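3,4-dihydroxy-2-butanone 4-phosphate synthase (Acinetobacter baumannii, PDB 6MNZ) probably converts D-ribulose 5-phosphate to formate and 3,4-dihydroxy-2-butanone 4-phosphate, a step of riboflavin biosynthesis that uses magnesium or manganese. Local coordinates at residues R212-Q215 with S220-L223; L223-E228 with P232-A237; I333-G338 with G356-V361; T191-I196 with H322-I327; G135-R140 with G147-R152. All coordinates share one frame; numbering follows the deposited sequence.

Interaction 1: residues R212-Q215 with S220-L223; sequences RTIQ and SFEL
The carbonyl oxygen of F221 is gripped by two donors of unequal strength from the facing strand. I214 N gives F221 O a hydrogen bond of 2.9 Å, and T213 CA adds a C-H...O contact to the same oxygen at 3.3 Å. The return bond, F221 N to I214 O at 3.0 Å, completes a hydrogen-bonded pair. Two residues along, L223 N reaches R212 O at 2.7 Å, while the reciprocal bond from R212 N is weak. Such a ladder illustrates the antiparallel beta hairpin, here formed by strands 206-215 and 220-228, in which successive residues face opposite sides of the sheet.

One side, carrying T213, Q215, S220 and E222, is polar. T213 OG1 donates to E222 OE1 across 2.8 Å, meeting it on the syn side but 33° out of the carboxylate plane. A bend at chi2 (-67°) turns the carboxylate toward the facing strand, where it meets the threonine. S220 OG also bonds to Q215 OE1, modelled too short for its length to be trusted.

The other side is mostly apolar. I214 CD1 touches F221 CB and L223 CD1, each at 3.6 Å, and the I214 and L223 side chains are nearly perpendicular. L238 of strand 235-239 packs against all three, and L261 of the second subunit packs on I214.

The chemistry makes the hairpin two-sided: hydroxyls, an amide and a carboxylate pair with one another on one side, while the hydrocarbon on the other faces the next strand and the dimer partner.

Interaction 2: residues L223-E228 with P232-A237; sequences LYRYRE and PDIHLA
The guanidinium of R225 carries I234 CD1 over the centre of one face, 4.0 Å above its plane, while its NH1 is held by a salt bridge to D210 on strand 206-215. The Y226 ring is met at its edge instead: H235 O lies in the ring plane, and A237 CB sits beside Y226 CE1 at 3.9 Å. At the edge of the Y224 ring, near its plane, is A237 O. The imidazole of H235 likewise has R227 CA near its edge.

Strands 220-228 and 235-239 form an antiparallel hairpin, the second in a sheet that begins with strand 206-215. Y224 N bonds to A237 O at 3.1 Å with a nearly straight N-H (173°), and H235 N bonds to Y226 O at 2.7 Å. Between these two pairs, R225 and L236 lie alongside each other, pointing the same way. The tyrosines, H235 and A237 share the opposite side, where I333 and V329 of helix 320-336 pack on Y226, H235 and A237, and D336 bonds to Y226 OH.

Ahead of the paired strand, D233 OD1 accepts E228 N at 3.2 Å, met from above the carboxylate plane. A chi1 of 43° sets this carboxylate between its own backbone N and carbonyl carbon, within reach of the E228 amide. The like charges of E228 OE1 and D233 OD2 approach to 3.8 Å, with H235 NE2 close by, 3.0 Å from D233 OD2.

Interaction 3: residues I333-G338 with G356-V361; sequences ILRDLG and GFNLEV
R335 makes the close part of this contact, reaching from helix 320-336 to F357 and N358 on the loop ahead of strand 362-365. Its CG stands anti to the backbone N (chi1 178°), and a bend at chi3 then turns the guanidinium toward the phenylalanine. R335 NH1 lies 3.1 Å from F357 CD2 and 3.8 Å from F357 CB. The guanidinium and ring planes are only 13° apart, although the two side chains as a whole cross at about a right angle. F357 CA lies at the edge of the guanidinium, in its plane. The aliphatic part of the arginine, from CB to CD, runs past the side chain of N358, and the amide plane is steeply turned against the guanidinium.

At G338 the chain leaves helical geometry in a Schellman motif. The glycine takes a positive phi (86°), and its N bonds back to R335 O at 2.8 Å, after an ordinary helical bond from L337 N to I333 O. This end of the segment faces the beta sheet through L337, which packs on Y224 and V239, whereas D336 OD2 forms a salt bridge to R208. R335 points from another side of the helix, toward the loop.

The loose side lies on the loop itself. G356 is exposed, and its O remains 4.3 Å from R335 NH1. Past N358 the chain swings away from the helix: L359 and E360 are both exposed, and the glutamate is poorly ordered. V361 turns inward again and packs on M342, its backbone bonding to that neighbouring strand.

Interaction 4: residues T191-I196 with H322-I327; sequences TIADLI and HQYQTI
Y324 presents the edge of its ring to A193, with the carbonyl carbon of that alanine in the ring plane. Y324 CD2 is 3.3 Å from A193 O and 3.9 Å from A193 CB; the CD2-CE2 edge meets the carbonyl, and the alanine methyl lies near the same two atoms. With CG anti to its own carbonyl carbon (chi1 -60°), the tyrosine reaches across to A193. Its CB meanwhile takes the branch methyl of I196, CG2, at 3.5 Å, the two side chains standing roughly square to each other. The same I196 CG2 approaches Q325 N at 3.7 Å, and I196 CD1 comes to Q325 NE2 at 4.0 Å.

The two helical segments run almost exactly parallel, 4° apart, with their axes 9.1 Å from each other. One belongs to helix 192-202, in the DHBP synthase part of the chain; the other belongs to helix 320-336, in the part related to GTP cyclohydrolase II. Their packing is therefore an example of a contact between domains. I196 also packs on V137 and S321, and lies about 4 Å, side chain to side chain, from A141, a predicted substrate-binding residue.

The interface between these turns is made by van der Waals contact, with the alanine and isoleucine fitted against tyrosine and glutamine. The glutamine amide finds a weak hydrogen bond at H139 O instead, so the polar end of Q325 is used beside the helix pair rather than within it.

Interaction 5: residues G135-R140 with G147-R152; sequences GGVLHR and GCDLAR
Charge and hydrogen bonding centre on the carboxylate of D149, which serves the glycine-rich loop with one oxygen and its own helix with the other. D149 OD2 accepts V137 N, a bond modelled too short for its geometry to carry weight. D149 OD1 forms a salt bridge to R152 NH1 at 2.8 Å, one helical turn further on. R199 of helix 192-202 makes a second salt bridge, to D149 OD2, so the buried carboxylate is flanked by two arginines that would be expected to keep it ionised.

Van der Waals contact follows the same geometry. D149 CG lies anti to the carbonyl carbon of its own residue (chi1 -68°), which carries OD2 out to the loop. There OD2 lies close to V137 CG2 and G136 CA. G136 has no side chain and a positive phi of 70°, and it is its CA that faces the carboxylate. The V137 side chain also packs on I192.

Backbone bonds shape each partner separately. H139 N to G136 O, 3.2 Å, closes the short 3-10 turn of the loop; R152 N to C148 O, 2.8 Å, belongs to helix 143-153.

The loop leads into R140-T144, predicted to bind D-ribulose 5-phosphate. R140 NH2 forms a salt bridge to a sulfate ion, probably from the crystallisation liquor, which is consistent with a site for the substrate phosphate. A buried aspartate here holds the loop against the helix that follows it, an arrangement consistent with a substrate-binding segment leading into helix 143-153.

In the fold
Interactions 1 and 2 are successive hairpins of one sheet that share L223 and strand 220-228, but interaction 1 is partly exposed whereas interaction 2 is largely buried; both reach the second subunit. Interactions 3 and 4 use different turns of helix 320-336, one directed to a surface loop and the other, near the centre of the chain, to the neighbouring domain. Interactions 2 and 3 meet where the end of that helix packs on the sheet. Interaction 5 is also buried, and its contact is chiefly polar; its loop meets interaction 4 at I196 and Q325 and interaction 2 through H139. Backbone ladders dominate in the sheet, side-chain packing between helices, and charge beside the predicted active site.

Interaction 1: residues R212-Q215 with S220-L223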
# COMPACT_ATOMS: atom_id res chain seq x y z
N ARG A 212 14.43 -5.89 -23.76
CA ARG A 212 13.70 -7.11 -24.06
C ARG A 212 12.92 -6.91 -25.35
O ARG A 212 12.70 -5.78 -25.79
CB ARG A 212 12.75 -7.50 -22.91
CG ARG A 212 13.43 -8.15 -21.72
CD ARG A 212 12.53 -8.14 -20.49
NE ARG A 212 11.37 -9.03 -20.66
CZ ARG A 212 11.40 -10.34 -20.46
NH1 ARG A 212 12.53 -10.95 -20.10
NH2 ARG A 212 10.30 -11.06 -20.64
N THR A 213 12.41 -8.01 -25.89
CA THR A 213 11.46 -7.97 -26.99
C THR A 213 10.18 -8.69 -26.58
O THR A 213 10.24 -9.81 -26.06
CB THR A 213 12.04 -8.61 -28.26
OG1 THR A 213 13.17 -7.86 -28.70
CG2 THR A 213 10.99 -8.64 -29.36
N ILE A 214 9.04 -8.08 -26.88
CA ILE A 214 7.74 -8.60 -26.49
C ILE A 214 6.87 -8.71 -27.73
O ILE A 214 6.93 -7.87 -28.63
CB ILE A 214 7.06 -7.70 -25.43
CG1 ILE A 214 7.13 -6.23 -25.87
CG2 ILE A 214 7.73 -7.88 -24.08
CD1 ILE A 214 6.10 -5.36 -25.21
N GLN A 215 5.94 -9.66 -27.69
CA GLN A 215 5.03 -9.91 -28.80
C GLN A 215 3.62 -9.53 -28.37
O GLN A 215 3.13 -10.04 -27.36
CB GLN A 215 5.09 -11.37 -29.24
CG GLN A 215 6.49 -11.85 -29.57
CD GLN A 215 7.15 -11.02 -30.66
OE1 GLN A 215 6.46 -10.39 -31.47
NE2 GLN A 215 8.47 -11.05 -30.71
N SER A 220 5.29 -6.19 -32.33
CA SER A 220 6.47 -6.45 -31.52
C SER A 220 7.04 -5.14 -31.01
O SER A 220 7.19 -4.17 -31.77
CB SER A 220 7.53 -7.20 -32.33
OG SER A 220 7.02 -8.42 -32.83
N PHE A 221 7.40 -5.11 -29.73
CA PHE A 221 8.00 -3.95 -29.11
C PHE A 221 9.33 -4.33 -28.47
O PHE A 221 9.55 -5.48 -28.08
CB PHE A 221 7.06 -3.35 -28.05
CG PHE A 221 5.93 -2.55 -28.62
CD1 PHE A 221 4.65 -3.09 -28.68
CD2 PHE A 221 6.13 -1.26 -29.07
CE1 PHE A 221 3.59 -2.33 -29.11
CE2 PHE A 221 5.07 -0.51 -29.54
CZ PHE A 221 3.79 -1.04 -29.55
N GLU A 222 10.17 -3.32 -28.26
CA GLU A 222 11.33 -3.44 -27.38
C GLU A 222 11.00 -2.86 -26.01
O GLU A 222 10.50 -1.73 -25.91
CB GLU A 222 12.53 -2.71 -27.98
CG GLU A 222 12.90 -3.16 -29.39
CD GLU A 222 13.40 -4.59 -29.43
OE1 GLU A 222 13.76 -5.13 -28.36
OE2 GLU A 222 13.50 -5.16 -30.54
N LEU A 223 11.24 -3.65 -24.97
CA LEU A 223 10.94 -3.25 -23.59
C LEU A 223 12.21 -2.69 -22.96
O LEU A 223 13.10 -3.45 -22.56
CB LEU A 223 10.42 -4.44 -22.79
CG LEU A 223 9.31 -4.17 -21.79
CD1 LEU A 223 7.99 -3.95 -22.51
CD2 LEU A 223 9.20 -5.31 -20.79

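Interaction 2: residues L223-E228 with P232-A237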
# COMPACT_ATOMS: atom_id res chain seq x y z
N LEU A 223 11.24 -3.65 -24.97
CA LEU A 223 10.94 -3.25 -23.59
C LEU A 223 12.21 -2.69 -22.96
O LEU A 223 13.10 -3.45 -22.56
CB LEU A 223 10.42 -4.44 -22.79
CG LEU A 223 9.31 -4.17 -21.79
CD1 LEU A 223 7.99 -3.95 -22.51
CD2 LEU A 223 9.20 -5.31 -20.79
N TYR A 224 12.19 -1.39 -22.67
CA TYR A 224 13.22 -0.75 -21.85
C TYR A 224 12.68 -0.56 -20.44
O TYR A 224 11.65 0.10 -20.25
CB TYR A 224 13.64 0.58 -22.47
CG TYR A 224 14.21 0.46 -23.87
CD1 TYR A 224 15.51 0.85 -24.15
CD2 TYR A 224 13.40 0.11 -24.95
CE1 TYR A 224 16.01 0.85 -25.44
CE2 TYR A 224 13.92 -0.01 -26.23
CZ TYR A 224 15.22 0.37 -26.46
OH TYR A 224 15.73 0.33 -27.74
N ARG A 225 13.28 -1.26 -19.48
CA ARG A 225 12.97 -1.07 -18.07
C ARG A 225 13.91 -0.04 -17.45
O ARG A 225 15.13 -0.22 -17.47
CB ARG A 225 13.08 -2.40 -17.32
CG ARG A 225 11.88 -3.32 -17.54
CD ARG A 225 12.20 -4.76 -17.14
NE ARG A 225 11.66 -5.10 -15.83
CZ ARG A 225 12.38 -5.22 -14.72
NH1 ARG A 225 13.71 -5.08 -14.75
NH2 ARG A 225 11.79 -5.56 -13.58
N TYR A 226 13.34 0.98 -16.82
CA TYR A 226 14.10 2.04 -16.18
C TYR A 226 13.81 2.08 -14.69
O TYR A 226 12.75 1.65 -14.23
CB TYR A 226 13.77 3.40 -16.80
CG TYR A 226 14.24 3.56 -18.22
CD1 TYR A 226 13.46 3.13 -19.28
CD2 TYR A 226 15.48 4.12 -18.50
CE1 TYR A 226 13.84 3.39 -20.59
CE2 TYR A 226 15.85 4.40 -19.80
CZ TYR A 226 15.08 3.93 -20.84
OH TYR A 226 15.54 4.04 -22.13
N ARG A 227 14.78 2.60 -13.93
CA ARG A 227 14.58 2.91 -12.51
C ARG A 227 15.12 4.30 -12.21
O ARG A 227 16.21 4.66 -12.65
CB ARG A 227 15.28 1.88 -11.62
CG ARG A 227 14.36 0.82 -11.06
CD ARG A 227 14.91 0.22 -9.77
NE ARG A 227 16.11 -0.59 -10.01
CZ ARG A 227 16.11 -1.91 -10.17
NH1 ARG A 227 14.96 -2.58 -10.24
NH2 ARG A 227 17.25 -2.55 -10.35
N GLU A 228 14.39 5.03 -11.37
CA GLU A 228 14.78 6.37 -10.94
C GLU A 228 15.33 6.34 -9.52
O GLU A 228 15.04 5.43 -8.74
CB GLU A 228 13.61 7.35 -11.01
CG GLU A 228 14.04 8.80 -10.84
CD GLU A 228 12.87 9.76 -10.85
OE1 GLU A 228 11.84 9.43 -10.23
OE2 GLU A 228 13.11 10.95 -11.16
N PRO A 232 10.64 4.32 -5.92
CA PRO A 232 9.28 3.79 -5.80
C PRO A 232 8.75 3.10 -7.06
O PRO A 232 7.53 2.99 -7.21
CB PRO A 232 8.45 5.05 -5.50
CG PRO A 232 9.43 6.17 -5.29
CD PRO A 232 10.64 5.78 -6.07
N ASP A 233 9.61 2.78 -8.02
CA ASP A 233 9.20 2.72 -9.42
C ASP A 233 9.97 1.61 -10.11
O ASP A 233 11.10 1.30 -9.74
CB ASP A 233 9.44 4.06 -10.12
CG ASP A 233 10.79 4.65 -9.77
OD1 ASP A 233 11.81 3.93 -9.90
OD2 ASP A 233 10.85 5.86 -9.46
N ILE A 234 9.35 1.02 -11.13
CA ILE A 234 10.05 0.55 -12.31
C ILE A 234 9.34 1.11 -13.54
O ILE A 234 8.12 0.95 -13.68
CB ILE A 234 10.13 -0.99 -12.35
CG1 ILE A 234 10.91 -1.47 -13.58
CG2 ILE A 234 8.74 -1.58 -12.27
CD1 ILE A 234 12.40 -1.36 -13.40
N HIS A 235 10.05 1.94 -14.30
CA HIS A 235 9.48 2.61 -15.47
C HIS A 235 9.78 1.83 -16.74
O HIS A 235 10.87 1.28 -16.91
CB HIS A 235 10.01 4.03 -15.60
CG HIS A 235 9.95 4.82 -14.33
ND1 HIS A 235 8.85 5.59 -13.99
CD2 HIS A 235 10.88 5.07 -13.39
CE1 HIS A 235 9.06 6.13 -12.81
NE2 HIS A 235 10.30 5.89 -12.45
N LEU A 236 8.84 1.88 -17.69
CA LEU A 236 8.97 1.16 -18.95
C LEU A 236 8.94 2.13 -20.12
O LEU A 236 8.42 3.25 -20.02
CB LEU A 236 7.84 0.13 -19.11
CG LEU A 236 7.79 -0.95 -18.03
CD1 LEU A 236 6.51 -1.74 -18.16
CD2 LEU A 236 8.99 -1.86 -18.12
N ALA A 237 9.44 1.66 -21.26
CA ALA A 237 9.33 2.39 -22.52
C ALA A 237 9.17 1.38 -23.64
O ALA A 237 10.04 0.52 -23.82
CB ALA A 237 10.55 3.28 -22.75

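Interaction 3: residues I333-G338 with G356-V361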
# COMPACT_ATOMS: atom_id res chain seq x y z
N ILE A 333 13.87 9.34 -20.07
CA ILE A 333 13.71 8.12 -20.85
C ILE A 333 13.85 8.42 -22.33
O ILE A 333 14.50 7.69 -23.08
CB ILE A 333 12.37 7.44 -20.52
CG1 ILE A 333 12.42 6.84 -19.11
CG2 ILE A 333 12.04 6.38 -21.56
CD1 ILE A 333 11.10 6.25 -18.64
N LEU A 334 13.14 9.45 -22.80
CA LEU A 334 13.09 9.72 -24.23
C LEU A 334 14.44 10.21 -24.75
O LEU A 334 14.85 9.84 -25.86
CB LEU A 334 12.00 10.75 -24.53
CG LEU A 334 10.58 10.27 -24.23
CD1 LEU A 334 9.62 11.45 -24.16
CD2 LEU A 334 10.12 9.26 -25.26
N ARG A 335 15.19 10.97 -23.94
CA ARG A 335 16.56 11.29 -24.31
C ARG A 335 17.44 10.05 -24.33
O ARG A 335 18.28 9.89 -25.22
CB ARG A 335 17.14 12.33 -23.35
CG ARG A 335 18.59 12.68 -23.64
CD ARG A 335 19.00 13.97 -22.95
NE ARG A 335 19.10 13.79 -21.50
CZ ARG A 335 18.50 14.56 -20.60
NH1 ARG A 335 17.76 15.60 -20.97
NH2 ARG A 335 18.66 14.31 -19.31
N ASP A 336 17.31 9.20 -23.31
CA ASP A 336 18.10 7.97 -23.27
C ASP A 336 17.82 7.10 -24.48
O ASP A 336 18.73 6.43 -24.99
CB ASP A 336 17.82 7.20 -21.98
CG ASP A 336 18.53 5.86 -21.94
OD1 ASP A 336 19.75 5.85 -21.64
OD2 ASP A 336 17.88 4.83 -22.16
N LEU A 337 16.59 7.12 -24.99
CA LEU A 337 16.26 6.42 -26.22
C LEU A 337 16.72 7.16 -27.47
O LEU A 337 16.67 6.58 -28.56
CB LEU A 337 14.74 6.19 -26.29
CG LEU A 337 14.17 5.30 -25.19
CD1 LEU A 337 12.65 5.40 -25.13
CD2 LEU A 337 14.60 3.85 -25.40
N GLY A 338 17.23 8.38 -27.34
CA GLY A 338 17.71 9.13 -28.48
C GLY A 338 16.64 9.92 -29.20
O GLY A 338 16.78 10.16 -30.41
N GLY A 356 14.40 21.59 -21.00
CA GLY A 356 15.76 21.29 -20.59
C GLY A 356 16.34 20.11 -21.35
O GLY A 356 17.56 19.91 -21.36
N PHE A 357 15.52 19.58 -22.24
CA PHE A 357 15.69 18.24 -22.79
C PHE A 357 15.71 18.41 -24.30
O PHE A 357 14.65 18.58 -24.92
CB PHE A 357 14.59 17.31 -22.31
CG PHE A 357 14.45 17.24 -20.81
CD1 PHE A 357 13.83 18.27 -20.12
CD2 PHE A 357 14.87 16.13 -20.11
CE1 PHE A 357 13.73 18.24 -18.74
CE2 PHE A 357 14.68 16.04 -18.74
CZ PHE A 357 14.11 17.10 -18.05
N ASN A 358 16.89 18.33 -24.91
CA ASN A 358 16.95 17.88 -26.29
C ASN A 358 16.15 18.78 -27.22
O ASN A 358 15.22 18.28 -27.85
CB ASN A 358 16.42 16.45 -26.45
CG ASN A 358 17.40 15.40 -25.99
OD1 ASN A 358 16.99 14.31 -25.59
ND2 ASN A 358 18.69 15.62 -26.26
N LEU A 359 16.72 19.90 -27.66
CA LEU A 359 16.02 21.14 -27.97
C LEU A 359 14.57 20.97 -28.40
O LEU A 359 13.89 20.11 -27.85
CB LEU A 359 16.75 21.79 -29.16
CG LEU A 359 16.68 20.72 -30.28
CD1 LEU A 359 15.47 20.87 -31.22
CD2 LEU A 359 17.96 20.65 -31.10
N GLU A 360 13.98 22.04 -28.94
CA GLU A 360 12.55 22.29 -28.80
C GLU A 360 11.77 21.18 -29.50
O GLU A 360 11.80 21.09 -30.74
CB GLU A 360 12.19 23.65 -29.42
CG GLU A 360 10.73 23.82 -29.86
CD GLU A 360 10.49 25.13 -30.61
OE1 GLU A 360 11.46 25.90 -30.76
OE2 GLU A 360 9.41 25.28 -31.21
N VAL A 361 11.39 20.16 -28.72
CA VAL A 361 11.22 18.82 -29.26
C VAL A 361 9.89 18.64 -29.99
O VAL A 361 9.77 17.73 -30.82
CB VAL A 361 11.26 17.74 -28.16
CG1 VAL A 361 11.11 16.37 -28.77
CG2 VAL A 361 12.53 17.80 -27.38

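Interaction 4: residues T191-I196 with H322-I327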
# COMPACT_ATOMS: atom_id res chain seq x y z
N THR A 191 9.54 27.68 -5.25
CA THR A 191 8.53 26.64 -5.41
C THR A 191 9.20 25.28 -5.38
O THR A 191 10.19 25.05 -6.09
CB THR A 191 7.77 26.82 -6.72
OG1 THR A 191 7.19 28.14 -6.76
CG2 THR A 191 6.67 25.79 -6.84
N ILE A 192 8.64 24.35 -4.61
CA ILE A 192 9.17 22.99 -4.59
C ILE A 192 9.08 22.36 -5.97
O ILE A 192 10.01 21.70 -6.43
CB ILE A 192 8.43 22.13 -3.54
CG1 ILE A 192 8.72 22.63 -2.13
CG2 ILE A 192 8.83 20.66 -3.67
CD1 ILE A 192 7.87 21.97 -1.06
N ALA A 193 8.00 22.67 -6.71
CA ALA A 193 7.92 22.23 -8.10
C ALA A 193 9.05 22.81 -8.94
O ALA A 193 9.62 22.11 -9.79
CB ALA A 193 6.57 22.62 -8.70
N ASP A 194 9.41 24.07 -8.70
CA ASP A 194 10.56 24.65 -9.39
C ASP A 194 11.85 23.91 -9.03
O ASP A 194 12.78 23.86 -9.84
CB ASP A 194 10.69 26.13 -9.05
CG ASP A 194 9.72 27.00 -9.84
OD1 ASP A 194 8.65 26.48 -10.23
OD2 ASP A 194 10.00 28.20 -10.01
N LEU A 195 11.92 23.34 -7.82
CA LEU A 195 13.06 22.51 -7.46
C LEU A 195 12.98 21.13 -8.09
O LEU A 195 14.01 20.56 -8.47
CB LEU A 195 13.16 22.40 -5.94
CG LEU A 195 14.44 21.75 -5.41
CD1 LEU A 195 15.67 22.58 -5.78
CD2 LEU A 195 14.36 21.56 -3.90
N ILE A 196 11.78 20.55 -8.15
CA ILE A 196 11.58 19.31 -8.91
C ILE A 196 12.18 19.46 -10.31
O ILE A 196 13.00 18.65 -10.75
CB ILE A 196 10.09 18.94 -8.99
CG1 ILE A 196 9.58 18.51 -7.62
CG2 ILE A 196 9.88 17.83 -10.00
CD1 ILE A 196 8.09 18.38 -7.52
N HIS A 322 3.59 16.64 -9.21
CA HIS A 322 3.41 15.34 -9.85
C HIS A 322 3.54 15.42 -11.37
O HIS A 322 3.86 14.41 -12.00
CB HIS A 322 2.05 14.76 -9.47
CG HIS A 322 1.81 13.39 -10.01
ND1 HIS A 322 1.35 13.17 -11.29
CD2 HIS A 322 2.06 12.16 -9.49
CE1 HIS A 322 1.21 11.87 -11.49
NE2 HIS A 322 1.67 11.24 -10.42
N GLN A 323 3.32 16.60 -11.95
CA GLN A 323 3.50 16.76 -13.39
C GLN A 323 4.98 16.81 -13.76
O GLN A 323 5.44 16.06 -14.63
CB GLN A 323 2.78 18.02 -13.88
CG GLN A 323 1.26 17.93 -13.82
CD GLN A 323 0.59 19.19 -14.33
OE1 GLN A 323 1.25 20.11 -14.80
NE2 GLN A 323 -0.74 19.21 -14.29
N TYR A 324 5.74 17.67 -13.08
CA TYR A 324 7.17 17.77 -13.36
C TYR A 324 7.90 16.49 -12.99
O TYR A 324 8.93 16.16 -13.60
CB TYR A 324 7.78 18.95 -12.59
CG TYR A 324 7.19 20.30 -12.94
CD1 TYR A 324 6.40 20.47 -14.07
CD2 TYR A 324 7.57 21.43 -12.23
CE1 TYR A 324 5.92 21.72 -14.42
CE2 TYR A 324 7.14 22.69 -12.61
CZ TYR A 324 6.30 22.82 -13.69
OH TYR A 324 5.85 24.07 -14.05
N GLN A 325 7.44 15.79 -11.96
CA GLN A 325 7.88 14.42 -11.73
C GLN A 325 7.62 13.55 -12.95
O GLN A 325 8.51 12.84 -13.43
CB GLN A 325 7.18 13.85 -10.49
CG GLN A 325 7.65 14.45 -9.18
CD GLN A 325 6.74 14.11 -8.02
OE1 GLN A 325 5.74 13.42 -8.19
NE2 GLN A 325 7.14 14.51 -6.82
N THR A 326 6.39 13.60 -13.48
CA THR A 326 6.02 12.72 -14.58
C THR A 326 6.91 12.98 -15.79
O THR A 326 7.71 12.13 -16.19
CB THR A 326 4.55 12.92 -14.95
OG1 THR A 326 3.72 12.43 -13.89
CG2 THR A 326 4.20 12.18 -16.25
N ILE A 327 6.87 14.21 -16.31
CA ILE A 327 7.51 14.49 -17.59
C ILE A 327 9.02 14.55 -17.45
O ILE A 327 9.73 14.23 -18.41
CB ILE A 327 6.94 15.80 -18.18
CG1 ILE A 327 6.92 15.72 -19.71
CG2 ILE A 327 7.75 17.01 -17.72
CD1 ILE A 327 5.90 14.73 -20.27

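Interaction 5: residues G135-R140 with G147-R152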
# COMPACT_ATOMS: atom_id res chain seq x y z
N GLY A 135 14.50 9.23 -2.30
CA GLY A 135 14.77 10.01 -3.49
C GLY A 135 14.52 11.49 -3.35
O GLY A 135 14.63 12.23 -4.34
N GLY A 136 14.12 11.95 -2.17
CA GLY A 136 13.92 13.37 -1.96
C GLY A 136 12.70 13.87 -2.71
O GLY A 136 11.71 13.15 -2.89
N VAL A 137 12.83 15.06 -3.28
CA VAL A 137 11.72 15.77 -3.89
C VAL A 137 11.34 15.11 -5.21
O VAL A 137 10.37 15.51 -5.87
CB VAL A 137 12.09 17.26 -4.09
CG1 VAL A 137 11.02 17.99 -4.85
CG2 VAL A 137 12.31 17.93 -2.75
N LEU A 138 12.04 14.03 -5.57
CA LEU A 138 11.67 13.29 -6.77
C LEU A 138 10.30 12.65 -6.64
O LEU A 138 9.67 12.33 -7.66
CB LEU A 138 12.71 12.22 -7.08
CG LEU A 138 14.11 12.72 -7.45
CD1 LEU A 138 15.06 11.53 -7.54
CD2 LEU A 138 14.08 13.49 -8.76
N HIS A 139 9.92 12.23 -5.43
CA HIS A 139 8.75 11.39 -5.23
C HIS A 139 7.71 12.03 -4.33
O HIS A 139 6.55 12.18 -4.74
CB HIS A 139 9.19 10.04 -4.64
CG HIS A 139 10.35 9.42 -5.37
ND1 HIS A 139 10.28 9.07 -6.70
CD2 HIS A 139 11.63 9.21 -4.99
CE1 HIS A 139 11.47 8.65 -7.10
NE2 HIS A 139 12.29 8.68 -6.07
N ARG A 140 8.10 12.47 -3.13
CA ARG A 140 7.24 13.29 -2.29
C ARG A 140 7.67 14.75 -2.43
O ARG A 140 8.79 15.10 -2.05
CB ARG A 140 7.31 12.85 -0.83
CG ARG A 140 6.16 13.38 0.01
CD ARG A 140 6.40 13.15 1.50
NE ARG A 140 6.69 14.40 2.20
CZ ARG A 140 6.28 14.69 3.43
NH1 ARG A 140 5.73 13.75 4.19
NH2 ARG A 140 6.67 15.82 4.00
N GLY A 147 13.65 20.68 1.93
CA GLY A 147 14.71 21.20 2.77
C GLY A 147 16.00 20.41 2.65
O GLY A 147 17.08 20.98 2.51
N CYS A 148 15.88 19.08 2.62
CA CYS A 148 17.07 18.23 2.49
C CYS A 148 17.72 18.42 1.13
O CYS A 148 18.93 18.66 1.04
CB CYS A 148 16.69 16.77 2.72
SG CYS A 148 16.23 16.37 4.42
N ASP A 149 16.96 18.21 0.06
CA ASP A 149 17.54 18.28 -1.28
C ASP A 149 18.14 19.65 -1.56
O ASP A 149 19.24 19.74 -2.11
CB ASP A 149 16.48 17.95 -2.33
CG ASP A 149 16.05 16.50 -2.28
OD1 ASP A 149 16.82 15.66 -1.76
OD2 ASP A 149 14.93 16.20 -2.74
N LEU A 150 17.53 20.71 -1.03
CA LEU A 150 18.09 22.05 -1.18
C LEU A 150 19.44 22.15 -0.48
O LEU A 150 20.43 22.61 -1.06
CB LEU A 150 17.11 23.09 -0.64
CG LEU A 150 17.23 24.49 -1.25
CD1 LEU A 150 16.84 24.46 -2.73
CD2 LEU A 150 16.37 25.48 -0.49
N ALA A 151 19.50 21.71 0.78
CA ALA A 151 20.77 21.73 1.50
C ALA A 151 21.81 20.86 0.80
O ALA A 151 23.00 21.19 0.78
CB ALA A 151 20.57 21.26 2.94
N ARG A 152 21.38 19.74 0.22
CA ARG A 152 22.30 18.88 -0.52
C ARG A 152 22.90 19.63 -1.71
O ARG A 152 24.11 19.57 -1.93
CB ARG A 152 21.57 17.62 -0.98
CG ARG A 152 22.37 16.76 -1.95
CD ARG A 152 21.59 15.51 -2.33
NE ARG A 152 21.48 14.58 -1.21
CZ ARG A 152 20.38 14.37 -0.49
NH1 ARG A 152 19.30 15.12 -0.68
NH2 ARG A 152 20.38 13.45 0.46